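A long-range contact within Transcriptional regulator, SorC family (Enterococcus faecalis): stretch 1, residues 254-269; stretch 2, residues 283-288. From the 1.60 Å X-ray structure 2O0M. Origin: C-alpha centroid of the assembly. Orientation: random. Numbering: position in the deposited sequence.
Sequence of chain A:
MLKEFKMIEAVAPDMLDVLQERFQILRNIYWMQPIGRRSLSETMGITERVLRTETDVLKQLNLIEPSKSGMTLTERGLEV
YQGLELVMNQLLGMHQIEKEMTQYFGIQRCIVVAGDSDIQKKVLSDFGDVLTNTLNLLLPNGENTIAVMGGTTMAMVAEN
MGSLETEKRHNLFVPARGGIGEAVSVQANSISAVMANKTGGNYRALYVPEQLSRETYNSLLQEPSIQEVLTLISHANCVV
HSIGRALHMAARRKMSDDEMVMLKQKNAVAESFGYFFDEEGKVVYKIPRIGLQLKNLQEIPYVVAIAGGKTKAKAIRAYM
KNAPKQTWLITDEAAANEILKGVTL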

# COMPACT_ATOMS: atom_id res chain seq x y z
N LYS A 254 -3.21 -14.97 8.57
CA LYS A 254 -3.53 -16.39 8.76
C LYS A 254 -3.10 -17.24 7.56
O LYS A 254 -3.86 -18.08 7.04
CB LYS A 254 -5.01 -16.57 9.09
CG LYS A 254 -5.45 -15.75 10.30
CD LYS A 254 -6.87 -16.06 10.74
CE LYS A 254 -7.29 -15.16 11.89
NZ LYS A 254 -6.38 -15.26 13.08
N MSE A 255 -1.86 -17.02 7.13
CA MSE A 255 -1.28 -17.81 6.06
C MSE A 255 -1.11 -19.25 6.55
O MSE A 255 -1.09 -19.50 7.76
CB MSE A 255 0.05 -17.21 5.59
CG MSE A 255 -0.12 -15.84 4.97
SE MSE A 255 1.50 -15.16 4.14
CE MSE A 255 1.39 -16.22 2.64
N SER A 256 -1.03 -20.19 5.62
CA SER A 256 -0.93 -21.60 5.97
C SER A 256 0.35 -21.90 6.73
O SER A 256 1.34 -21.18 6.61
CB SER A 256 -0.97 -22.47 4.70
OG SER A 256 0.27 -22.40 4.03
N ASP A 257 0.35 -22.99 7.50
CA ASP A 257 1.54 -23.39 8.25
C ASP A 257 2.74 -23.58 7.33
O ASP A 257 3.85 -23.14 7.63
CB ASP A 257 1.29 -24.71 9.00
CG ASP A 257 0.20 -24.59 10.04
OD1 ASP A 257 -0.14 -23.46 10.44
OD2 ASP A 257 -0.32 -25.64 10.45
N ASP A 258 2.53 -24.25 6.20
CA ASP A 258 3.60 -24.46 5.25
C ASP A 258 4.19 -23.14 4.75
O ASP A 258 5.40 -23.00 4.61
CB ASP A 258 3.11 -25.29 4.05
CG ASP A 258 2.88 -26.76 4.39
OD1 ASP A 258 3.40 -27.27 5.41
OD2 ASP A 258 2.18 -27.43 3.61
N GLU A 259 3.33 -22.16 4.48
CA GLU A 259 3.80 -20.86 3.98
C GLU A 259 4.59 -20.11 5.05
O GLU A 259 5.62 -19.51 4.75
CB GLU A 259 2.63 -20.00 3.50
CG GLU A 259 2.02 -20.49 2.18
CD GLU A 259 0.75 -19.75 1.79
OE1 GLU A 259 -0.17 -19.63 2.63
OE2 GLU A 259 0.66 -19.29 0.63
N MSE A 260 4.11 -20.15 6.29
CA MSE A 260 4.81 -19.49 7.39
C MSE A 260 6.22 -20.06 7.54
O MSE A 260 7.19 -19.31 7.66
CB MSE A 260 4.04 -19.67 8.69
CG MSE A 260 4.77 -19.20 9.90
SE MSE A 260 5.43 -17.35 9.74
CE MSE A 260 3.83 -16.55 10.39
N VAL A 261 6.32 -21.38 7.55
CA VAL A 261 7.62 -22.03 7.71
C VAL A 261 8.54 -21.68 6.53
O VAL A 261 9.71 -21.40 6.74
CB VAL A 261 7.48 -23.55 7.86
CG1 VAL A 261 8.85 -24.22 7.79
CG2 VAL A 261 6.79 -23.87 9.17
N MSE A 262 7.98 -21.69 5.32
CA MSE A 262 8.73 -21.35 4.10
C MSE A 262 9.25 -19.89 4.19
O MSE A 262 10.40 -19.61 3.88
CB MSE A 262 7.85 -21.61 2.85
CG MSE A 262 8.58 -21.68 1.48
SE MSE A 262 7.53 -22.43 -0.11
CE MSE A 262 5.72 -22.14 0.49
N LEU A 263 8.41 -18.97 4.64
CA LEU A 263 8.83 -17.56 4.74
C LEU A 263 9.96 -17.34 5.74
O LEU A 263 10.86 -16.53 5.50
CB LEU A 263 7.63 -16.67 5.09
CG LEU A 263 6.64 -16.44 3.95
CD1 LEU A 263 5.41 -15.76 4.49
CD2 LEU A 263 7.24 -15.63 2.81
N LYS A 264 9.90 -18.05 6.86
CA LYS A 264 10.97 -18.01 7.85
C LYS A 264 12.30 -18.47 7.28
O LYS A 264 13.34 -17.83 7.48
CB LYS A 264 10.63 -18.92 9.01
CG LYS A 264 9.82 -18.27 10.08
CD LYS A 264 9.22 -19.34 10.95
CE LYS A 264 7.78 -19.45 10.68
NZ LYS A 264 7.10 -18.30 11.27
N GLN A 265 12.28 -19.60 6.58
CA GLN A 265 13.53 -20.17 6.09
C GLN A 265 14.08 -19.43 4.88
O GLN A 265 15.28 -19.48 4.64
CB GLN A 265 13.42 -21.68 5.87
CG GLN A 265 12.46 -22.14 4.81
CD GLN A 265 11.93 -23.55 5.09
OE1 GLN A 265 12.36 -24.24 6.03
NE2 GLN A 265 10.99 -23.99 4.27
N LYS A 266 13.22 -18.72 4.14
CA LYS A 266 13.69 -17.84 3.05
C LYS A 266 14.03 -16.42 3.55
O LYS A 266 14.33 -15.53 2.76
CB LYS A 266 12.70 -17.79 1.88
CG LYS A 266 12.34 -19.17 1.32
CD LYS A 266 12.16 -19.17 -0.18
CE LYS A 266 11.27 -20.33 -0.65
NZ LYS A 266 11.66 -20.82 -2.00
N ASN A 267 13.99 -16.24 4.87
CA ASN A 267 14.40 -15.00 5.53
C ASN A 267 13.67 -13.78 4.97
O ASN A 267 14.27 -12.75 4.67
CB ASN A 267 15.92 -14.82 5.44
CG ASN A 267 16.67 -15.94 6.13
OD1 ASN A 267 17.50 -16.60 5.53
ND2 ASN A 267 16.36 -16.15 7.41
N ALA A 268 12.36 -13.93 4.84
CA ALA A 268 11.49 -12.84 4.39
C ALA A 268 11.52 -11.70 5.40
O ALA A 268 11.40 -11.92 6.61
CB ALA A 268 10.07 -13.34 4.18
N VAL A 269 11.67 -10.48 4.89
CA VAL A 269 11.80 -9.29 5.72
C VAL A 269 10.63 -8.32 5.51
O VAL A 269 10.09 -7.78 6.47
CB VAL A 269 13.15 -8.57 5.42
CG1 VAL A 269 13.25 -7.23 6.13
CG2 VAL A 269 14.32 -9.45 5.84
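Stretch 2, residues 283-288: VVYKIP

Stretch 2 runs as a strand from Val283 to Lys286, then continues as loop through Ile287 and Pro288. The strand lies nearly antiparallel to helix 257-265, at 172° between their N-to-C directions. The two axes approach to 8.9 Å. The chain order is therefore reversed: Ile287 lies by the start of stretch 1 and Val284 by its end. The CA-to-CB bond of Lys286 points away from stretch 1.

Met255, a selenomethionine two residues before the helix, turns its CA-to-CB bond toward stretch 2. Met255 CE lies 3.6 Å from Ile287 CG2 and 4.0 Å from Tyr285 CE2, at the ring edge. Ser256 caps the helix: Ser256 OG accepts from Glu259 N at 3.1 Å. Glu259 reaches across, and Tyr285 OH donates to Glu259 OE2 at 2.6 Å. This is the one direct hydrogen bond between the stretches. One turn on, selenomethionine Met262 places CE 3.8 Å from Tyr285 CE1. Leu263 CD2 packs 3.8 Å from Tyr285 CB, and the CA atoms of these two residues are 7.4 Å apart. Tyr285 thus packs its apolar part against Met255, Met262 and Leu263 while its hydroxyl reaches the Glu259 carboxylate.

Lys266 leaves the helix beside Val284, with 6.4 Å between their CA atoms and 3.9 Å between their CB atoms. A water bridges the pair, its O 2.7 Å from Lys266 NZ and 2.6 Å from Val284 O. Finally, Ala268 CB meets Val284 CG2 at 4.0 Å, an apolar contact beyond the helix end.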

# COMPACT_ATOMS: atom_id res chain seq x y z
N VAL A 283 12.34 -11.07 -4.33
CA VAL A 283 11.05 -11.68 -4.06
C VAL A 283 11.28 -13.16 -3.75
O VAL A 283 11.72 -13.92 -4.61
CB VAL A 283 10.08 -11.54 -5.26
CG1 VAL A 283 8.78 -12.31 -5.03
CG2 VAL A 283 9.79 -10.07 -5.53
N VAL A 284 11.02 -13.54 -2.50
CA VAL A 284 11.19 -14.94 -2.05
C VAL A 284 9.89 -15.75 -2.12
O VAL A 284 9.92 -16.99 -2.12
CB VAL A 284 11.78 -15.01 -0.62
CG1 VAL A 284 13.14 -14.34 -0.57
CG2 VAL A 284 10.84 -14.37 0.40
N TYR A 285 8.76 -15.05 -2.18
CA TYR A 285 7.44 -15.69 -2.31
C TYR A 285 6.37 -14.68 -2.73
O TYR A 285 6.49 -13.48 -2.45
CB TYR A 285 7.04 -16.32 -0.97
CG TYR A 285 5.80 -17.19 -1.03
CD1 TYR A 285 5.81 -18.40 -1.73
CD2 TYR A 285 4.64 -16.84 -0.35
CE1 TYR A 285 4.69 -19.21 -1.78
CE2 TYR A 285 3.51 -17.65 -0.39
CZ TYR A 285 3.55 -18.84 -1.11
OH TYR A 285 2.45 -19.67 -1.15
N LYS A 286 5.35 -15.18 -3.42
CA LYS A 286 4.16 -14.38 -3.73
C LYS A 286 2.89 -15.23 -3.60
O LYS A 286 2.88 -16.42 -3.93
CB LYS A 286 4.26 -13.75 -5.11
CG LYS A 286 4.26 -14.74 -6.26
CD LYS A 286 4.63 -14.06 -7.57
CE LYS A 286 4.62 -15.06 -8.72
NZ LYS A 286 4.77 -14.36 -10.03
N ILE A 287 1.83 -14.61 -3.10
CA ILE A 287 0.54 -15.29 -2.98
C ILE A 287 -0.16 -15.26 -4.34
O ILE A 287 0.23 -14.47 -5.21
CB ILE A 287 -0.35 -14.67 -1.88
CG1 ILE A 287 -0.70 -13.20 -2.21
CG2 ILE A 287 0.34 -14.77 -0.51
CD1 ILE A 287 -1.74 -12.61 -1.30
N PRO A 288 -1.18 -16.12 -4.54
CA PRO A 288 -1.88 -16.05 -5.82
C PRO A 288 -2.46 -14.66 -6.09
O PRO A 288 -3.03 -14.03 -5.20
CB PRO A 288 -2.98 -17.12 -5.66
CG PRO A 288 -2.40 -18.08 -4.68
CD PRO A 288 -1.71 -17.19 -3.68
O HOH W 1 10.58 -18.99 -3.70